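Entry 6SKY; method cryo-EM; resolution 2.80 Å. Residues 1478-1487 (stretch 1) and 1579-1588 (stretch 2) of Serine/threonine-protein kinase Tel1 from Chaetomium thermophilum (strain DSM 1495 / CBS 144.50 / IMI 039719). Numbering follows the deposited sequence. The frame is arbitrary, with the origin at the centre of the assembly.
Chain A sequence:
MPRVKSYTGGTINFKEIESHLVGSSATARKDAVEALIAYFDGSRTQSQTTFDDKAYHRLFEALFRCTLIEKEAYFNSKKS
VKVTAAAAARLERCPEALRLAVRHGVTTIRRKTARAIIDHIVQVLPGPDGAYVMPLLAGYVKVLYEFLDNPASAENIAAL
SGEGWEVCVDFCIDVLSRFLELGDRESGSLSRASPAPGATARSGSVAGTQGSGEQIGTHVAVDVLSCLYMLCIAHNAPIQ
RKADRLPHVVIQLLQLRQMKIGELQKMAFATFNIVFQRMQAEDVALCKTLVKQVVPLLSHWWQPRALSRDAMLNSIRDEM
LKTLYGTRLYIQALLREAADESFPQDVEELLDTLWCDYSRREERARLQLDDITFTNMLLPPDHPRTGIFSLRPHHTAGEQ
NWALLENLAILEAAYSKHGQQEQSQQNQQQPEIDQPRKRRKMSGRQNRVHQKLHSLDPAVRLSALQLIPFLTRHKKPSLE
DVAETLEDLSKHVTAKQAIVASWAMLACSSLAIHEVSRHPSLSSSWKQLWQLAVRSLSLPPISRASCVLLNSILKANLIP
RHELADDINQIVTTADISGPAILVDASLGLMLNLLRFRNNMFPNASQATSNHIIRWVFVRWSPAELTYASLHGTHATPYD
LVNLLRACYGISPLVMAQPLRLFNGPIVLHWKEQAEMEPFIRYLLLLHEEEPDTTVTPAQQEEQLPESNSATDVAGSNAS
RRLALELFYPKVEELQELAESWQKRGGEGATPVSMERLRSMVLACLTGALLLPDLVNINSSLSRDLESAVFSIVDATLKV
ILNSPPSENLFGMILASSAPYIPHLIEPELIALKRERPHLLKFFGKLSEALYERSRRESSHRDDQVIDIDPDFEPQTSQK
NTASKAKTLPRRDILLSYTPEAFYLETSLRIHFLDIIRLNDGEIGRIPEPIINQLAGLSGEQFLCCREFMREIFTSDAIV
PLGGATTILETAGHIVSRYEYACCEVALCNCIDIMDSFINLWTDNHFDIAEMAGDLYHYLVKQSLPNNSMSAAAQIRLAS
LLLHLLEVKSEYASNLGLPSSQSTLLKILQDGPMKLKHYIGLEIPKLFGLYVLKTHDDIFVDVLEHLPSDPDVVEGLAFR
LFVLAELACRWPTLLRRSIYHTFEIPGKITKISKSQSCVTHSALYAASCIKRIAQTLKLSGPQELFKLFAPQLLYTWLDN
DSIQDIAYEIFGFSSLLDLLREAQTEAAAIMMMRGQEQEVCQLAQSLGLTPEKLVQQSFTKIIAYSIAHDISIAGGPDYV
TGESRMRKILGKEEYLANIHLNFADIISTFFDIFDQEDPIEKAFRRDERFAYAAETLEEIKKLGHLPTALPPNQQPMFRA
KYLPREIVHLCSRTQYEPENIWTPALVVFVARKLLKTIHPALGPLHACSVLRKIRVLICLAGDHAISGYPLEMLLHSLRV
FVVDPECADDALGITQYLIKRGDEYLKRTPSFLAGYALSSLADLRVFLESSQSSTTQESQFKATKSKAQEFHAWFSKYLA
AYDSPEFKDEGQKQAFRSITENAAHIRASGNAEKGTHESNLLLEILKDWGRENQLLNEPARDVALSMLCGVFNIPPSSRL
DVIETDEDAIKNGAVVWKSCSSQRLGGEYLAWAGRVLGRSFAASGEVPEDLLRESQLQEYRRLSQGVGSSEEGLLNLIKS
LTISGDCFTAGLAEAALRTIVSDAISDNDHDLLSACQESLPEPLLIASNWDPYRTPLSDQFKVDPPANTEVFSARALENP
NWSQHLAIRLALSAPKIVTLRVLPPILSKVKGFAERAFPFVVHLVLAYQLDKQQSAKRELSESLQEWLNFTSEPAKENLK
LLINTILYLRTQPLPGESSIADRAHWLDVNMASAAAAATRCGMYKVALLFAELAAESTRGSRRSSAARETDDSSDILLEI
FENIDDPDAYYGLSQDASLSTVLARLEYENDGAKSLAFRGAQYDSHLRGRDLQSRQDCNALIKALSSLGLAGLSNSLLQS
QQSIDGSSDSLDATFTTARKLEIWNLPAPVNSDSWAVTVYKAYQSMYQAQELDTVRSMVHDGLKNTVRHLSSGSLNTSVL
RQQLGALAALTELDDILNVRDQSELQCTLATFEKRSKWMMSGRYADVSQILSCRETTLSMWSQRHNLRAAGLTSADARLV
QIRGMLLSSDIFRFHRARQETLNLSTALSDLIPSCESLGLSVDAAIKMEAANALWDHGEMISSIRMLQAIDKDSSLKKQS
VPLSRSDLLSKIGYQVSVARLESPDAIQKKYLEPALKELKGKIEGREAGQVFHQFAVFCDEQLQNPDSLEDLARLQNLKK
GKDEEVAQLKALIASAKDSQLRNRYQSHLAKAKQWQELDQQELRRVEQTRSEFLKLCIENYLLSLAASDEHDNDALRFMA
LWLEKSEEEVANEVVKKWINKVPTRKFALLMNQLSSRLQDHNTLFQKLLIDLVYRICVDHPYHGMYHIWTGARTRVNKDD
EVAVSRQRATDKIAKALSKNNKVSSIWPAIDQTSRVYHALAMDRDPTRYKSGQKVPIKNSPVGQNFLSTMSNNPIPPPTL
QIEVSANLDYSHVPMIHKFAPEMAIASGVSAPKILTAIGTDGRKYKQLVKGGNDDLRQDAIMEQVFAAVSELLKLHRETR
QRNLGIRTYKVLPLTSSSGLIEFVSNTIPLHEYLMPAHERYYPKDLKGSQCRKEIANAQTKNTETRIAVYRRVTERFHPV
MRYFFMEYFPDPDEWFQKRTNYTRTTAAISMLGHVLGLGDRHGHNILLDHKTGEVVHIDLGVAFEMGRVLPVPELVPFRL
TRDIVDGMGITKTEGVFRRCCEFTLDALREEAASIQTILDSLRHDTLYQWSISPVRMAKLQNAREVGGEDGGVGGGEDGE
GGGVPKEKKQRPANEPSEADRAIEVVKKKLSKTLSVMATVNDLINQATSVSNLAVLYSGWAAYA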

# COMPACT_ATOMS: atom_id res chain seq x y z
N LEU A 1478 -54.18 -32.32 25.98
CA LEU A 1478 -54.03 -31.45 24.82
C LEU A 1478 -54.65 -32.08 23.57
O LEU A 1478 -55.46 -31.45 22.88
N SER A 1479 -54.28 -33.33 23.28
CA SER A 1479 -54.79 -33.98 22.08
C SER A 1479 -56.30 -34.15 22.14
O SER A 1479 -56.99 -33.93 21.14
N SER A 1480 -56.83 -34.51 23.31
CA SER A 1480 -58.26 -34.77 23.43
C SER A 1480 -59.06 -33.48 23.29
O SER A 1480 -60.06 -33.44 22.58
N LEU A 1481 -58.63 -32.43 23.98
CA LEU A 1481 -59.32 -31.15 23.87
C LEU A 1481 -59.26 -30.60 22.46
O LEU A 1481 -60.24 -30.05 21.96
N ALA A 1482 -58.12 -30.76 21.78
CA ALA A 1482 -58.02 -30.31 20.40
C ALA A 1482 -58.99 -31.06 19.50
O ALA A 1482 -59.73 -30.46 18.71
N ASP A 1483 -59.00 -32.40 19.60
CA ASP A 1483 -59.88 -33.17 18.73
C ASP A 1483 -61.35 -32.94 19.05
O ASP A 1483 -62.19 -33.00 18.15
N LEU A 1484 -61.68 -32.67 20.31
CA LEU A 1484 -63.06 -32.33 20.64
C LEU A 1484 -63.44 -30.98 20.06
O LEU A 1484 -64.49 -30.84 19.41
N ARG A 1485 -62.61 -29.96 20.28
CA ARG A 1485 -62.89 -28.64 19.73
C ARG A 1485 -63.05 -28.68 18.22
O ARG A 1485 -63.84 -27.92 17.65
N VAL A 1486 -62.32 -29.57 17.54
CA VAL A 1486 -62.55 -29.75 16.11
C VAL A 1486 -63.86 -30.49 15.87
O VAL A 1486 -64.60 -30.19 14.92
N PHE A 1487 -64.19 -31.45 16.74
CA PHE A 1487 -65.40 -32.25 16.56
C PHE A 1487 -66.66 -31.44 16.81
O PHE A 1487 -67.71 -31.74 16.23
N PRO A 1579 -46.07 -36.96 19.51
CA PRO A 1579 -47.41 -37.10 18.91
C PRO A 1579 -48.40 -36.04 19.37
O PRO A 1579 -49.13 -35.49 18.54
N ALA A 1580 -48.46 -35.75 20.67
CA ALA A 1580 -49.40 -34.76 21.16
C ALA A 1580 -49.07 -33.38 20.63
O ALA A 1580 -49.96 -32.62 20.21
N ARG A 1581 -47.79 -33.03 20.63
CA ARG A 1581 -47.37 -31.75 20.08
C ARG A 1581 -47.67 -31.66 18.59
O ARG A 1581 -48.08 -30.61 18.10
N ASP A 1582 -47.49 -32.76 17.86
CA ASP A 1582 -47.80 -32.77 16.44
C ASP A 1582 -49.29 -32.59 16.20
O ASP A 1582 -49.69 -31.88 15.27
N VAL A 1583 -50.13 -33.21 17.03
CA VAL A 1583 -51.58 -33.03 16.90
C VAL A 1583 -51.96 -31.57 17.14
O VAL A 1583 -52.71 -30.97 16.36
N ALA A 1584 -51.45 -31.00 18.23
CA ALA A 1584 -51.77 -29.61 18.54
C ALA A 1584 -51.31 -28.67 17.43
O ALA A 1584 -52.06 -27.77 17.03
N LEU A 1585 -50.09 -28.86 16.93
CA LEU A 1585 -49.58 -27.98 15.90
C LEU A 1585 -50.31 -28.16 14.58
O LEU A 1585 -50.50 -27.19 13.85
N SER A 1586 -50.73 -29.38 14.25
CA SER A 1586 -51.50 -29.57 13.03
C SER A 1586 -52.90 -29.00 13.16
O SER A 1586 -53.52 -28.69 12.14
N MET A 1587 -53.41 -28.86 14.38
CA MET A 1587 -54.69 -28.16 14.53
C MET A 1587 -54.51 -26.65 14.42
O MET A 1587 -55.24 -25.99 13.68
N LEU A 1588 -53.56 -26.09 15.17
CA LEU A 1588 -53.38 -24.64 15.18
C LEU A 1588 -52.85 -24.14 13.85
O LEU A 1588 -53.44 -23.26 13.22

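Packing of two helical segments of the Tel1 kinase chain, 1478-1487 and 1579-1588, seen from their side chains. The helices run in the same general direction, their axes 28° apart and 9.0 Å from each other at closest approach, and together they bury 398 Å² of surface. The backbones come nearest where S1479 meets A1580, CA to CA 5.5 Å, and both of these residues have small side chains.

Apolar contacts carry most of the interface. At its N-terminal end, L1478 points toward the second helix with chi1 t and chi2 p, placing its CD2 3.7 Å from CB of A1584; the same CD2 lies 4.2 Å from the backbone O of A1580. At the other end, M1587 contributes the largest covered area of any residue, 84 Å². Its CA-to-CB bond points toward the first helix and all three chi angles are t, so the extended chain touches A1482, R1485 and V1486 of that helix. Its SD rests 3.6 Å from CB of A1482, which also points toward the partner, and its terminal CE lies 3.7 Å from CG2 of V1486 (chi1 t, pointing toward) and 3.9 Å from CG of R1485. R1485 starts toward the second helix, but its end leads away through chi1 t, chi2 p and chi3 p; it therefore meets the methionine with its aliphatic part, while NH2 is hydrogen-bonded elsewhere in the structure.

Two polar side chains make van der Waals contacts. S1479, at the N-terminal end beside L1478 and directed sideways with chi1 m, brings OG to 3.4 Å from both CA and CB of A1580 and to 4.2 Å from CB of V1583; this hydroxyl finds its hydrogen-bonding partner elsewhere in the structure. Further along, V1583 (chi1 t) points toward the first helix and presents CG1 to D1483, whose OD1 lies 4.2 Å away. D1483 also leaves its backbone sideways, but with chi1 m its carboxylate comes nearer to the partner.

No hydrogen bond joins the two stretches, and the contact is made by direct packing. The main-chain polar groups are instead engaged largely within each helix, as in A1482 N to L1478 O at 3.0 Å and A1584 N to A1580 O at 3.0 Å. M1587 N bonds to V1583 O at 3.0 Å and makes an additional weak bond to A1584 O at 3.2 Å. S1480 and R1581 direct their CA-to-CB bonds away from the opposing helix, and L1481, although it starts sideways, leads away at its end; none of the three packs in the contact.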

# COMPACT_ATOMS: atom_id res chain seq x y z
CB LEU A 1478 -52.56 -31.13 24.60
CG LEU A 1478 -52.20 -30.32 23.36
CD1 LEU A 1478 -53.05 -29.08 23.27
CD2 LEU A 1478 -50.75 -29.96 23.42
CB SER A 1479 -54.12 -35.34 21.90
OG SER A 1479 -52.71 -35.21 21.86
CB SER A 1480 -58.55 -35.45 24.76
OG SER A 1480 -59.88 -35.94 24.80
CB LEU A 1481 -58.73 -30.16 24.87
CG LEU A 1481 -58.96 -30.52 26.33
CD1 LEU A 1481 -58.12 -29.64 27.23
CD2 LEU A 1481 -60.42 -30.41 26.69
CB ALA A 1482 -56.58 -30.48 19.91
CB ASP A 1483 -59.55 -34.66 18.81
CG ASP A 1483 -58.43 -35.06 17.87
OD1 ASP A 1483 -57.85 -34.16 17.23
OD2 ASP A 1483 -58.15 -36.27 17.76
CB LEU A 1484 -63.26 -32.34 22.15
CG LEU A 1484 -63.37 -33.73 22.76
CD1 LEU A 1484 -63.54 -33.64 24.26
CD2 LEU A 1484 -64.51 -34.49 22.12
CB ARG A 1485 -61.79 -27.66 20.12
CG ARG A 1485 -62.05 -26.24 19.65
CD ARG A 1485 -63.34 -25.70 20.24
NE ARG A 1485 -63.20 -25.38 21.66
CZ ARG A 1485 -64.22 -25.08 22.45
NH1 ARG A 1485 -65.45 -25.07 21.97
NH2 ARG A 1485 -64.01 -24.80 23.73
CB VAL A 1486 -61.36 -30.47 15.45
CG1 VAL A 1486 -61.67 -30.79 14.01
CG2 VAL A 1486 -60.12 -29.62 15.54
CB PHE A 1487 -65.34 -33.46 17.49
CG PHE A 1487 -66.59 -34.31 17.47
CD1 PHE A 1487 -66.97 -34.98 16.33
CD2 PHE A 1487 -67.36 -34.44 18.61
CE1 PHE A 1487 -68.10 -35.76 16.32
CE2 PHE A 1487 -68.49 -35.22 18.60
CZ PHE A 1487 -68.86 -35.88 17.46
CB PRO A 1579 -47.84 -38.50 19.34
CG PRO A 1579 -46.58 -39.21 19.64
CD PRO A 1579 -45.67 -38.19 20.21
CB ALA A 1580 -49.40 -34.74 22.69
CB ARG A 1581 -45.88 -31.55 20.35
CG ARG A 1581 -45.34 -30.24 19.87
CD ARG A 1581 -43.98 -30.01 20.46
NE ARG A 1581 -43.10 -31.15 20.27
CZ ARG A 1581 -42.51 -31.80 21.26
NH1 ARG A 1581 -42.69 -31.41 22.51
NH2 ARG A 1581 -41.72 -32.83 21.00
CB ASP A 1582 -47.32 -34.06 15.79
CG ASP A 1582 -45.81 -34.07 15.55
OD1 ASP A 1582 -45.16 -33.05 15.82
OD2 ASP A 1582 -45.29 -35.10 15.08
CB VAL A 1583 -52.32 -33.97 17.86
CG1 VAL A 1583 -53.79 -33.59 17.94
CG2 VAL A 1583 -52.16 -35.41 17.43
CB ALA A 1584 -51.12 -29.21 19.86
CB LEU A 1585 -48.09 -28.22 15.71
CG LEU A 1585 -47.16 -27.14 16.25
CD1 LEU A 1585 -47.60 -26.70 17.62
CD2 LEU A 1585 -45.75 -27.67 16.30
CB SER A 1586 -51.57 -31.04 12.66
OG SER A 1586 -52.33 -31.21 11.48
CB MET A 1587 -55.34 -28.51 15.86
CG MET A 1587 -56.66 -27.81 16.05
SD MET A 1587 -57.15 -27.68 17.77
CE MET A 1587 -58.76 -26.92 17.59
CB LEU A 1588 -52.43 -24.24 16.31
CG LEU A 1588 -52.85 -24.56 17.73
CD1 LEU A 1588 -51.72 -24.25 18.68
CD2 LEU A 1588 -54.09 -23.78 18.10